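Local structure of piwi domain-containing protein (Vanderwaltozyma polyspora, 5THE) at residues I429-A433 and H434-F438; L468-I471 and C472-C476; E358-S361 and I362-V366. The protein probably binds guide and target RNA as an Argonaute of budding yeast, of which this chain is the C-terminal lobe with the Piwi domain. All blocks are in the same frame, centred on the assembly; numbering follows the deposited sequence.

Interaction 1: residues I429-A433 and H434-F438; sequences ITSVA and HFDFF
Asp436 turns its carboxylate back to the loop that precedes its strand and takes the backbone N-H of Ser431. The main bond, Ser431 N to Asp436 OD1, is 2.7 Å long and bent to 140° at the hydrogen. OD1 uses its syn lone pair, on the side of the other oxygen. That oxygen, OD2, receives only a weak share of the same N-H. The carboxylate is placed by a first torsion of 71°, which sets CG between the backbone N and carbonyl carbon of Asp436. Thr430 lies obliquely to this group, with Thr430 CB 3.3 Å from Asp436 OD1. The Ser431 hydroxyl serves the next residues of the turn. Its OG accepts the N-H of His434 at 2.8 Å, a nearly straight bond of 161°. Two residues on from Asp436, the Phe438 side chain reaches the start of the loop. Thr430 CG2 meets its ring at the edge, 3.7 Å from Phe438 CD1, and the two side chains run past each other in opposite directions. Ile429 crosses Phe438 at about a right angle, its CD1 3.6 Å from Phe438 CE1. Arg8 forms a salt bridge with Asp436 OD1, and His453 binds OD2, so both carboxylate oxygens are engaged. Residues 429-433 lie in the loop between antiparallel strands 423-425 and 435-440 of the Piwi domain, a hairpin connection, and Asp436 and Phe438 lie on the second of these strands. Strand 435-440 also pairs with strand 452-459, and its other face lies against helix 465-475.

Interaction 2: residues L468-I471 and C472-C476; sequences LQEI and CNNLC
Ile471 and Leu475 sit one turn apart on helix 465-475 of the Piwi domain, an RNase H-like fold, and lie side by side pointing the same way. Ile471 CG2 touches Leu475 CD1 at 3.7 Å. Regular i to i+4 backbone bonds carry the turn, among them Leu475 N to Ile471 O at 2.8 Å. Asn474 can be followed outward. Its CB lies 3.1 Å from Glu470 O, while its own N-H binds that oxygen. A first torsion of -80° keeps CG beside the backbone N, equally near Glu470 O. Beyond it the amide divides. One water bonds to OD1, and another, weakly, to ND2. ND2 also packs 3.9 Å from Glu470 CG. The Glu470 chain is extended and runs alongside, its carboxylate plane turned 81° from the Asn474 amide. The two head groups are joined through water. On strand 339-344, Ile471 meets Met340 and Cys472 meets Phe342. Both waters converge on Glu470 OE2, at 3.0 Å and 2.8 Å, the closer one being the water that also bonds to Asn474 OD1.

Interaction 3: residues E358-S361 and I362-V366; sequences EVKS and IKESV
Lys360 and Glu364, one turn apart on helix 351-373, make the main side-chain contact here. By charge it is a loose pair: Lys360 NZ stands 4.0 Å from Glu364 OE2, a long salt bridge. The closer touch is made by carbon. Lys360 CE lies 3.1 Å from Glu364 OE2 and 3.2 Å from OE1, so the methylene next to the ammonium meets both oxygens. Lys360 CG starts anti to the backbone N (chi1 176°), and the extended chain then carries CE to the carboxylate. A leucine here would probably leave Glu364 without its positive mate and its carboxylate freer to turn.

Hydrogen bonds form the second group. The i to i+4 backbone bonds are regular, as in Lys363 N to Val359 O at 3.0 Å. Ser361 O is held twice, by Ser365 N at 2.9 Å and by Ser365 OG at 2.8 Å. The two donors come from opposite faces of the carbonyl plane, and the hydroxyl donates to the helix backbone. Ser361 OG accepts a hydrogen bond from Gly317 N.

Further ion pairs tie the helix to its surroundings. Glu358 bridges to Arg343 of strand 339-344, and Lys363 to Glu460 and Asp380. The helix joins strands 339-344 and 383-389 as a beta-alpha-beta crossover. Val359 packs on Cys385 of the second strand, while Val366 touches Met320 and Leu324 of helix 320-329.

All three contacts belong to the Piwi domain. Interaction 3 comes first along the chain, then interaction 1, then interaction 2. Interactions 1 and 2 touch, with centres about 16 Å apart. Phe435 and Phe437 of strand 435-440 pack on Leu468, Gln469 and Cys472 of helix 465-475. Interaction 3 lies farther off, its centre about 25 Å from that of interaction 1 and 24 Å from that of interaction 2. Helix 465-475 and helix 351-373 both meet strand 339-344. Interaction 2 is nearest the bound nucleic acid, about 7 Å by nearest atoms. Interaction 3 is about 22 Å from the bound nucleic acid by nearest atoms and is helix packing in the unit of strand 339-344, helix 351-373 and strand 383-389.

Interaction 1: residues I429-A433 and H434-F438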
# COMPACT_ATOMS: atom_id res chain seq x y z
N ILE A 429 -3.86 -18.01 -22.26
CA ILE A 429 -3.15 -18.57 -21.12
C ILE A 429 -3.97 -18.52 -19.85
O ILE A 429 -3.49 -18.97 -18.80
CB ILE A 429 -1.79 -17.88 -20.91
CG1 ILE A 429 -2.00 -16.37 -20.70
CG2 ILE A 429 -0.86 -18.16 -22.10
CD1 ILE A 429 -0.75 -15.66 -20.18
N THR A 430 -5.20 -18.02 -19.91
CA THR A 430 -6.06 -17.89 -18.74
C THR A 430 -7.12 -18.98 -18.74
O THR A 430 -7.30 -19.73 -19.71
CB THR A 430 -6.76 -16.54 -18.74
OG1 THR A 430 -7.44 -16.40 -20.00
CG2 THR A 430 -5.76 -15.39 -18.56
N SER A 431 -7.88 -19.02 -17.66
CA SER A 431 -8.94 -20.00 -17.54
C SER A 431 -10.13 -19.61 -18.41
O SER A 431 -10.53 -18.44 -18.47
CB SER A 431 -9.37 -20.14 -16.09
OG SER A 431 -10.47 -21.02 -16.00
N VAL A 432 -10.71 -20.59 -19.10
CA VAL A 432 -11.99 -20.35 -19.76
C VAL A 432 -13.11 -20.29 -18.73
O VAL A 432 -13.87 -19.32 -18.68
CB VAL A 432 -12.26 -21.40 -20.85
CG1 VAL A 432 -13.66 -21.20 -21.43
CG2 VAL A 432 -11.22 -21.33 -21.96
N ALA A 433 -13.19 -21.31 -17.86
CA ALA A 433 -14.30 -21.40 -16.91
C ALA A 433 -14.19 -20.37 -15.79
O ALA A 433 -15.20 -19.82 -15.34
CB ALA A 433 -14.39 -22.81 -16.31
N HIS A 434 -12.98 -20.09 -15.32
CA HIS A 434 -12.83 -19.17 -14.22
C HIS A 434 -12.52 -17.76 -14.73
O HIS A 434 -12.12 -17.56 -15.87
CB HIS A 434 -11.78 -19.68 -13.24
CG HIS A 434 -12.24 -20.85 -12.45
ND1 HIS A 434 -11.55 -22.04 -12.39
CD2 HIS A 434 -13.36 -21.03 -11.69
CE1 HIS A 434 -12.21 -22.90 -11.62
NE2 HIS A 434 -13.31 -22.30 -11.19
N PHE A 435 -12.72 -16.79 -13.85
CA PHE A 435 -12.73 -15.38 -14.21
C PHE A 435 -11.36 -14.79 -13.85
O PHE A 435 -11.20 -14.09 -12.85
CB PHE A 435 -13.89 -14.68 -13.47
CG PHE A 435 -14.26 -13.32 -14.01
CD1 PHE A 435 -13.51 -12.71 -15.00
CD2 PHE A 435 -15.38 -12.66 -13.53
CE1 PHE A 435 -13.86 -11.47 -15.48
CE2 PHE A 435 -15.75 -11.42 -14.01
CZ PHE A 435 -14.98 -10.82 -14.98
N ASP A 436 -10.37 -15.08 -14.68
CA ASP A 436 -9.02 -14.59 -14.41
C ASP A 436 -8.47 -13.80 -15.60
O ASP A 436 -8.95 -13.89 -16.73
CB ASP A 436 -8.07 -15.73 -14.02
CG ASP A 436 -7.71 -16.64 -15.19
OD1 ASP A 436 -8.60 -17.00 -15.99
OD2 ASP A 436 -6.52 -17.01 -15.32
N PHE A 437 -7.48 -12.97 -15.29
CA PHE A 437 -6.82 -12.16 -16.31
C PHE A 437 -5.47 -11.72 -15.76
O PHE A 437 -5.26 -11.69 -14.54
CB PHE A 437 -7.67 -10.95 -16.74
CG PHE A 437 -8.18 -10.12 -15.60
CD1 PHE A 437 -7.39 -9.13 -15.04
CD2 PHE A 437 -9.46 -10.31 -15.11
CE1 PHE A 437 -7.86 -8.36 -14.00
CE2 PHE A 437 -9.94 -9.54 -14.05
CZ PHE A 437 -9.14 -8.56 -13.50
N PHE A 438 -4.55 -11.44 -16.67
CA PHE A 438 -3.26 -10.87 -16.31
C PHE A 438 -3.26 -9.39 -16.67
O PHE A 438 -3.82 -9.00 -17.70
CB PHE A 438 -2.11 -11.53 -17.07
CG PHE A 438 -1.86 -12.97 -16.72
CD1 PHE A 438 -2.59 -13.98 -17.32
CD2 PHE A 438 -0.85 -13.31 -15.82
CE1 PHE A 438 -2.35 -15.30 -17.02
CE2 PHE A 438 -0.60 -14.64 -15.52
CZ PHE A 438 -1.34 -15.64 -16.11

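Interaction 2: residues L468-I471 and C472-C476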
# COMPACT_ATOMS: atom_id res chain seq x y z
N LEU A 468 -13.72 -4.61 -14.39
CA LEU A 468 -12.75 -5.08 -13.40
C LEU A 468 -11.33 -4.80 -13.85
O LEU A 468 -10.47 -4.46 -13.02
CB LEU A 468 -12.94 -6.58 -13.14
CG LEU A 468 -14.22 -6.99 -12.41
CD1 LEU A 468 -14.12 -8.47 -12.07
CD2 LEU A 468 -14.44 -6.14 -11.16
N GLN A 469 -11.05 -4.94 -15.15
CA GLN A 469 -9.68 -4.71 -15.60
C GLN A 469 -9.32 -3.24 -15.53
O GLN A 469 -8.17 -2.89 -15.25
CB GLN A 469 -9.47 -5.26 -17.01
CG GLN A 469 -9.49 -6.79 -17.02
CD GLN A 469 -9.70 -7.41 -18.40
OE1 GLN A 469 -9.65 -6.74 -19.41
NE2 GLN A 469 -9.95 -8.69 -18.43
N GLU A 470 -10.30 -2.36 -15.76
CA GLU A 470 -10.01 -0.94 -15.68
C GLU A 470 -9.75 -0.53 -14.24
O GLU A 470 -8.81 0.22 -13.96
CB GLU A 470 -11.16 -0.13 -16.29
CG GLU A 470 -10.83 1.35 -16.46
CD GLU A 470 -11.93 2.13 -17.14
OE1 GLU A 470 -12.97 1.54 -17.50
OE2 GLU A 470 -11.74 3.34 -17.30
N ILE A 471 -10.58 -1.02 -13.31
CA ILE A 471 -10.39 -0.77 -11.89
C ILE A 471 -9.02 -1.25 -11.42
O ILE A 471 -8.28 -0.53 -10.74
CB ILE A 471 -11.51 -1.45 -11.09
CG1 ILE A 471 -12.78 -0.64 -11.17
CG2 ILE A 471 -11.09 -1.73 -9.65
CD1 ILE A 471 -13.78 -1.20 -10.26
N CYS A 472 -8.71 -2.52 -11.71
CA CYS A 472 -7.43 -3.07 -11.29
C CYS A 472 -6.28 -2.24 -11.82
O CYS A 472 -5.39 -1.83 -11.07
CB CYS A 472 -7.31 -4.51 -11.78
SG CYS A 472 -8.36 -5.61 -10.83
N ASN A 473 -6.32 -1.94 -13.12
CA ASN A 473 -5.26 -1.13 -13.71
C ASN A 473 -5.23 0.26 -13.10
O ASN A 473 -4.16 0.74 -12.70
CB ASN A 473 -5.42 -1.05 -15.23
CG ASN A 473 -4.25 -0.35 -15.89
OD1 ASN A 473 -3.10 -0.74 -15.68
ND2 ASN A 473 -4.53 0.70 -16.64
N ASN A 474 -6.39 0.92 -13.00
CA ASN A 474 -6.44 2.27 -12.42
C ASN A 474 -5.89 2.29 -11.01
O ASN A 474 -5.17 3.23 -10.62
CB ASN A 474 -7.89 2.79 -12.41
CG ASN A 474 -8.33 3.32 -13.75
OD1 ASN A 474 -7.63 3.20 -14.75
ND2 ASN A 474 -9.51 3.91 -13.78
N LEU A 475 -6.23 1.28 -10.21
CA LEU A 475 -5.80 1.30 -8.82
C LEU A 475 -4.29 1.14 -8.68
O LEU A 475 -3.76 1.38 -7.59
CB LEU A 475 -6.52 0.22 -8.04
CG LEU A 475 -7.96 0.56 -7.66
CD1 LEU A 475 -8.64 -0.65 -7.06
CD2 LEU A 475 -7.95 1.70 -6.68
N CYS A 476 -3.60 0.76 -9.75
CA CYS A 476 -2.14 0.70 -9.75
C CYS A 476 -1.50 2.08 -9.82
O CYS A 476 -0.31 2.21 -9.50
CB CYS A 476 -1.66 -0.16 -10.91
SG CYS A 476 -2.09 -1.92 -10.68
O HOH W 1 -11.65 5.21 -14.95
O HOH W 2 -9.10 4.30 -16.96

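Interaction 3: residues E358-S361 and I362-V366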
# COMPACT_ATOMS: atom_id res chain seq x y z
N GLU A 358 -13.88 -16.34 3.91
CA GLU A 358 -13.56 -14.92 4.05
C GLU A 358 -14.67 -14.03 3.50
O GLU A 358 -15.10 -13.09 4.18
CB GLU A 358 -12.23 -14.60 3.37
CG GLU A 358 -11.03 -15.29 4.01
CD GLU A 358 -9.71 -14.98 3.30
OE1 GLU A 358 -8.74 -15.75 3.50
OE2 GLU A 358 -9.63 -13.97 2.56
N VAL A 359 -15.17 -14.30 2.29
CA VAL A 359 -16.27 -13.47 1.78
C VAL A 359 -17.50 -13.61 2.68
O VAL A 359 -18.13 -12.61 3.05
CB VAL A 359 -16.59 -13.81 0.31
CG1 VAL A 359 -17.82 -13.03 -0.16
CG2 VAL A 359 -15.40 -13.52 -0.59
N LYS A 360 -17.83 -14.85 3.07
CA LYS A 360 -18.92 -15.06 4.03
C LYS A 360 -18.67 -14.32 5.33
O LYS A 360 -19.60 -13.75 5.92
CB LYS A 360 -19.09 -16.56 4.31
CG LYS A 360 -20.16 -16.87 5.37
CD LYS A 360 -20.23 -18.37 5.69
CE LYS A 360 -20.99 -18.61 6.99
NZ LYS A 360 -21.46 -20.00 7.15
N SER A 361 -17.43 -14.33 5.82
CA SER A 361 -17.14 -13.60 7.04
C SER A 361 -17.39 -12.11 6.87
O SER A 361 -17.90 -11.44 7.77
CB SER A 361 -15.70 -13.85 7.47
OG SER A 361 -15.36 -13.01 8.56
N ILE A 362 -17.03 -11.56 5.70
CA ILE A 362 -17.28 -10.14 5.45
C ILE A 362 -18.77 -9.85 5.47
O ILE A 362 -19.23 -8.90 6.12
CB ILE A 362 -16.63 -9.71 4.12
CG1 ILE A 362 -15.11 -9.73 4.26
CG2 ILE A 362 -17.12 -8.33 3.70
CD1 ILE A 362 -14.37 -9.49 2.95
N LYS A 363 -19.56 -10.66 4.74
CA LYS A 363 -20.98 -10.34 4.63
C LYS A 363 -21.69 -10.51 5.98
O LYS A 363 -22.54 -9.70 6.35
CB LYS A 363 -21.64 -11.22 3.57
CG LYS A 363 -21.20 -10.90 2.14
CD LYS A 363 -22.01 -11.70 1.15
CE LYS A 363 -23.45 -11.22 1.09
NZ LYS A 363 -23.58 -9.87 0.46
N GLU A 364 -21.30 -11.53 6.74
CA GLU A 364 -21.96 -11.77 8.02
C GLU A 364 -21.53 -10.76 9.06
O GLU A 364 -22.35 -10.31 9.87
CB GLU A 364 -21.68 -13.21 8.47
CG GLU A 364 -22.36 -14.19 7.51
CD GLU A 364 -22.32 -15.63 7.95
OE1 GLU A 364 -21.45 -15.99 8.78
OE2 GLU A 364 -23.17 -16.40 7.44
N SER A 365 -20.26 -10.35 9.04
CA SER A 365 -19.80 -9.33 9.99
C SER A 365 -20.47 -7.98 9.71
O SER A 365 -20.92 -7.31 10.64
CB SER A 365 -18.28 -9.19 9.95
OG SER A 365 -17.67 -10.41 10.34
N VAL A 366 -20.55 -7.56 8.44
CA VAL A 366 -21.18 -6.27 8.19
C VAL A 366 -22.68 -6.36 8.42
O VAL A 366 -23.32 -5.35 8.73
CB VAL A 366 -20.86 -5.72 6.79
CG1 VAL A 366 -19.34 -5.68 6.54
CG2 VAL A 366 -21.58 -6.51 5.71